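Local coordinates for protein iron transport multicopper oxidase FET3 (PDB 1ZPU) that oxidises ferrous iron to ferric iron with four copper ions and molecular oxygen, supplying the permease FTR1 for high-affinity iron uptake in yeast, at residues T37-K40 / G41-V44; A453-P456 / G457-F461. All coordinates share one frame; numbering follows the deposited sequence.

Contact 1: T37-K40 / G41-V44; sequences TVNK and GDRV. With NAG (2-acetamido-2-deoxy-beta-D-glucopyranose), chain K.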
loop_
_atom_site.group_PDB
_atom_site.type_symbol
_atom_site.label_atom_id
_atom_site.label_comp_id
_atom_site.label_asym_id
_atom_site.label_seq_id
_atom_site.Cartn_x
_atom_site.Cartn_y
_atom_site.Cartn_z
ATOM N N THR A 37 -8.131 15.429 -6.922
ATOM C CA THR A 37 -7.310 16.496 -6.369
ATOM C C THR A 37 -8.189 17.386 -5.495
ATOM O O THR A 37 -9.174 17.957 -5.970
ATOM C CB THR A 37 -6.597 17.290 -7.487
ATOM O OG1 THR A 37 -5.842 16.385 -8.301
ATOM C CG2 THR A 37 -5.645 18.315 -6.913
ATOM N N VAL A 38 -7.848 17.469 -4.211
ATOM C CA VAL A 38 -8.608 18.302 -3.275
ATOM C C VAL A 38 -7.682 19.224 -2.475
ATOM O O VAL A 38 -6.450 19.093 -2.548
ATOM C CB VAL A 38 -9.495 17.457 -2.318
ATOM C CG1 VAL A 38 -10.415 16.551 -3.108
ATOM C CG2 VAL A 38 -8.640 16.637 -1.368
ATOM N N ASN A 39 -8.278 20.153 -1.727
ATOM C CA ASN A 39 -7.542 21.020 -0.828
ATOM C C ASN A 39 -7.617 20.535 0.614
ATOM O O ASN A 39 -8.587 19.883 1.006
ATOM C CB ASN A 39 -8.096 22.436 -0.906
ATOM C CG ASN A 39 -7.473 23.243 -2.022
ATOM O OD1 ASN A 39 -6.300 23.619 -1.959
ATOM N ND2 ASN A 39 -8.261 23.529 -3.051
ATOM N N LYS A 40 -6.595 20.864 1.401
ATOM C CA LYS A 40 -6.578 20.561 2.825
ATOM C C LYS A 40 -7.942 20.881 3.434
ATOM O O LYS A 40 -8.483 21.974 3.248
ATOM C CB LYS A 40 -5.476 21.374 3.515
ATOM C CG LYS A 40 -5.251 21.067 5.005
ATOM C CD LYS A 40 -4.567 19.704 5.199
ATOM C CE LYS A 40 -3.963 19.538 6.608
ATOM N NZ LYS A 40 -3.091 20.678 7.064
ATOM N N GLY A 41 -8.505 19.909 4.143
ATOM C CA GLY A 41 -9.765 20.107 4.845
ATOM C C GLY A 41 -11.030 20.008 4.008
ATOM O O GLY A 41 -12.115 20.274 4.512
ATOM N N ASP A 42 -10.910 19.631 2.736
ATOM C CA ASP A 42 -12.091 19.380 1.903
ATOM C C ASP A 42 -12.809 18.079 2.280
ATOM O O ASP A 42 -12.228 17.191 2.914
ATOM C CB ASP A 42 -11.730 19.381 0.412
ATOM C CG ASP A 42 -11.590 20.786 -0.161
ATOM O OD1 ASP A 42 -11.847 21.766 0.570
ATOM O OD2 ASP A 42 -11.233 20.912 -1.355
ATOM N N ARG A 43 -14.079 17.992 1.903
ATOM C CA ARG A 43 -14.858 16.777 2.086
ATOM C C ARG A 43 -14.917 16.009 0.768
ATOM O O ARG A 43 -15.165 16.584 -0.282
ATOM C CB ARG A 43 -16.268 17.101 2.589
ATOM C CG ARG A 43 -17.125 15.869 2.849
ATOM C CD ARG A 43 -18.445 16.196 3.536
ATOM N NE ARG A 43 -18.267 16.707 4.895
ATOM C CZ ARG A 43 -18.006 15.958 5.963
ATOM N NH1 ARG A 43 -17.888 14.643 5.848
ATOM N NH2 ARG A 43 -17.867 16.529 7.152
ATOM N N VAL A 44 -14.675 14.707 0.835
ATOM C CA VAL A 44 -14.783 13.838 -0.336
ATOM C C VAL A 44 -15.906 12.841 -0.113
ATOM O O VAL A 44 -15.908 12.109 0.880
ATOM C CB VAL A 44 -13.451 13.076 -0.652
ATOM C CG1 VAL A 44 -13.602 12.214 -1.894
ATOM C CG2 VAL A 44 -12.285 14.043 -0.842
HETATM C C1 NAG K . -21.452 13.061 4.705
HETATM C C2 NAG K . -22.959 12.986 4.970
HETATM C C3 NAG K . -23.420 14.296 5.591
HETATM C C4 NAG K . -22.623 14.551 6.864
HETATM C C5 NAG K . -21.119 14.290 6.716
HETATM C C6 NAG K . -20.465 14.163 8.092
HETATM C C7 NAG K . -24.125 13.146 2.733
HETATM C C8 NAG K . -24.994 14.382 2.780
HETATM N N2 NAG K . -23.812 12.530 3.870
HETATM O O3 NAG K . -24.790 14.205 5.936
HETATM O O4 NAG K . -22.855 15.879 7.279
HETATM O O5 NAG K . -20.836 13.109 5.976
HETATM O O6 NAG K . -21.328 13.481 8.982
HETATM O O7 NAG K . -23.750 12.700 1.655
#
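N39 and D42 form the two ends of a type II beta turn, gripped by two hydrogen bonds. The backbone bond runs from D42 N to N39 O, 2.9 Å, and closes the turn. The second reverses the roles: N39 N donates to the side-chain oxygen D42 OD2 at 3.1 Å, reaching it from above the carboxylate plane. What makes this possible is the first torsion of D42, which turns CG beside its backbone N (chi1 -79°) and so brings the acid back over the preceding strand. K40 and G41 fill the middle of the turn, and the positive phi of G41 (80°) is the conformation expected at the third position of type II.

The carboxylate has further mates: OD2 also bonds H3 NE2, while OD1 takes the terminal amine of E1. An alanine in place of D42 would probably leave N39 N, H3 NE2 and the chain's amino end without the carboxylate that holds all three. On the apolar side, V38 CG1 meets V44 CG2 at 3.9 Å, the two side chains crossing at about a right angle.

R43 leaves the chain away from 37-40, and its long side chain, bent at chi3, ends beside a sugar. The C5 atom of the N-acetylglucosamine lies over one guanidinium face, towards its rim, and R43 NH1 is hydrogen-bonded to N92, a glycosylated asparagine.

The turn joins strand 36-39, paired in parallel with strand 117-123, to strand 43-49, which lies between strands 2-14 and 88-94, and thus links the two sheets of the first cupredoxin domain.

Contact 2: A453-P456 / G457-F461; sequences ADNP and GVWFF. With NAG (2-acetamido-2-deoxy-beta-D-glucopyranose), chain B.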
loop_
_atom_site.group_PDB
_atom_site.type_symbol
_atom_site.label_atom_id
_atom_site.label_comp_id
_atom_site.label_asym_id
_atom_site.label_seq_id
_atom_site.Cartn_x
_atom_site.Cartn_y
_atom_site.Cartn_z
ATOM N N ALA A 453 -0.265 5.938 19.506
ATOM C CA ALA A 453 -1.665 5.582 19.309
ATOM C C ALA A 453 -2.559 6.775 19.654
ATOM O O ALA A 453 -3.150 6.850 20.734
ATOM C CB ALA A 453 -2.032 4.359 20.125
ATOM N N ASP A 454 -2.631 7.721 18.726
ATOM C CA ASP A 454 -3.404 8.934 18.925
ATOM C C ASP A 454 -4.515 9.035 17.891
ATOM O O ASP A 454 -5.063 10.107 17.650
ATOM C CB ASP A 454 -2.487 10.164 18.875
ATOM C CG ASP A 454 -1.709 10.288 17.552
ATOM O OD1 ASP A 454 -1.101 11.356 17.341
ATOM O OD2 ASP A 454 -1.692 9.345 16.728
ATOM N N ASN A 455 -4.840 7.911 17.271
ATOM C CA ASN A 455 -5.834 7.897 16.211
ATOM C C ASN A 455 -6.787 6.721 16.362
ATOM O O ASN A 455 -6.662 5.726 15.643
ATOM C CB ASN A 455 -5.153 7.867 14.840
ATOM C CG ASN A 455 -6.114 8.151 13.707
ATOM O OD1 ASN A 455 -7.271 8.490 13.929
ATOM N ND2 ASN A 455 -5.637 8.019 12.483
ATOM N N PRO A 456 -7.747 6.831 17.302
ATOM C CA PRO A 456 -8.706 5.745 17.526
ATOM C C PRO A 456 -9.221 5.173 16.206
ATOM O O PRO A 456 -9.673 5.926 15.339
ATOM C CB PRO A 456 -9.826 6.427 18.324
ATOM C CG PRO A 456 -9.120 7.494 19.096
ATOM C CD PRO A 456 -7.982 7.966 18.218
ATOM N N GLY A 457 -9.108 3.857 16.050
ATOM C CA GLY A 457 -9.548 3.189 14.828
ATOM C C GLY A 457 -9.141 1.733 14.756
ATOM O O GLY A 457 -8.583 1.184 15.707
ATOM N N VAL A 458 -9.429 1.108 13.622
ATOM C CA VAL A 458 -9.080 -0.282 13.392
ATOM C C VAL A 458 -8.178 -0.250 12.186
ATOM O O VAL A 458 -8.619 0.133 11.110
ATOM C CB VAL A 458 -10.333 -1.153 13.126
ATOM C CG1 VAL A 458 -9.943 -2.562 12.794
ATOM C CG2 VAL A 458 -11.257 -1.150 14.329
ATOM N N TRP A 459 -6.916 -0.632 12.371
ATOM C CA TRP A 459 -5.899 -0.426 11.345
ATOM C C TRP A 459 -5.172 -1.700 10.910
ATOM O O TRP A 459 -4.641 -2.427 11.742
ATOM C CB TRP A 459 -4.874 0.609 11.810
ATOM C CG TRP A 459 -5.435 1.891 12.360
ATOM C CD1 TRP A 459 -5.242 2.383 13.611
ATOM C CD2 TRP A 459 -6.270 2.843 11.686
ATOM N NE1 TRP A 459 -5.896 3.572 13.763
ATOM C CE2 TRP A 459 -6.533 3.881 12.595
ATOM C CE3 TRP A 459 -6.831 2.913 10.407
ATOM C CZ2 TRP A 459 -7.326 4.981 12.267
ATOM C CZ3 TRP A 459 -7.612 4.012 10.079
ATOM C CH2 TRP A 459 -7.851 5.027 11.003
ATOM N N PHE A 460 -5.130 -1.930 9.598
ATOM C CA PHE A 460 -4.491 -3.098 9.010
ATOM C C PHE A 460 -2.989 -2.861 8.915
ATOM O O PHE A 460 -2.544 -1.808 8.457
ATOM C CB PHE A 460 -5.090 -3.369 7.617
ATOM C CG PHE A 460 -5.178 -4.829 7.235
ATOM C CD1 PHE A 460 -4.827 -5.841 8.125
ATOM C CD2 PHE A 460 -5.654 -5.193 5.976
ATOM C CE1 PHE A 460 -4.927 -7.197 7.749
ATOM C CE2 PHE A 460 -5.771 -6.555 5.597
ATOM C CZ PHE A 460 -5.401 -7.547 6.481
ATOM N N PHE A 461 -2.209 -3.831 9.378
ATOM C CA PHE A 461 -0.768 -3.818 9.144
ATOM C C PHE A 461 -0.376 -5.045 8.331
ATOM O O PHE A 461 -0.473 -6.171 8.826
ATOM C CB PHE A 461 0.022 -3.772 10.449
ATOM C CG PHE A 461 1.502 -3.786 10.245
ATOM C CD1 PHE A 461 2.169 -2.636 9.847
ATOM C CD2 PHE A 461 2.229 -4.960 10.428
ATOM C CE1 PHE A 461 3.538 -2.648 9.650
ATOM C CE2 PHE A 461 3.608 -4.984 10.221
ATOM C CZ PHE A 461 4.260 -3.817 9.833
HETATM C C1 NAG B . -6.431 12.569 15.323
HETATM C C2 NAG B . -4.932 12.828 15.173
HETATM C C3 NAG B . -4.309 13.383 16.451
HETATM C C4 NAG B . -5.114 14.580 16.973
HETATM C C5 NAG B . -6.614 14.232 16.998
HETATM C C6 NAG B . -7.472 15.416 17.424
HETATM C C7 NAG B . -3.655 11.578 13.513
HETATM C C8 NAG B . -3.114 10.238 13.108
HETATM N N2 NAG B . -4.222 11.640 14.730
HETATM O O3 NAG B . -2.993 13.785 16.156
HETATM O O4 NAG B . -4.628 15.028 18.235
HETATM O O5 NAG B . -7.045 13.787 15.715
HETATM O O6 NAG B . -7.319 16.456 16.485
HETATM O O7 NAG B . -3.564 12.541 12.736
#
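W459 folds back on N455 at the entry to strand 457-463 in the third cupredoxin domain, the strand that carries the copper ligands H462 and C463. Its CB leaves the strand toward the preceding loop, and the first torsion sets CG beside the backbone N (chi1 -49°), which aims the indole at that loop. CD1 passes N455 O at the limit of contact, and NE1 donates to the same oxygen at 3.0 Å. N455 O sits in the plane of the indole, and NE1 meets it almost head-on to the C=O bond. Beyond CE2, the CZ2 corner of the six-membered ring meets the N455 amide obliquely, 3.5 Å from ND2, their planes 46° apart. CA of G457 covers one ring face near its rim. H399 meets the indole edge-to-face, and the side chain of H397, a type 3 copper ligand, lies about 4 Å away.

The N455 side-chain amide, merely touched by the indole, is fixed by ND2 bonds to the carbonyl oxygens of G398 and F65. N-acetylglucosamine comes in from the other direction, with weak hydrogen bonds from N2 to D454 O and from O3 to D454 OD1. Its acetyl methyl, C8, reaches N455 ND2 at 3.4 Å.

From the N terminus, the chain first meets contact 1, where residues 37-44 turn from one sheet of the first cupredoxin domain into the other. The second domain follows, and only in the third does contact 2 come, carrying the chain from the sheet that holds strand 446-452 into the one that holds strand 457-463. The two local closures are therefore in series, neither enclosing nor crossing the other. The centres of contact 1 and contact 2 lie about 22 Å apart, and the nearest atoms of contact 1 and contact 2 about 13 Å. Contact 1 is remote from the metals; contact 2 lies near the interdomain copper cluster, whose histidines come from the first and third domains, H60 and H397 among them.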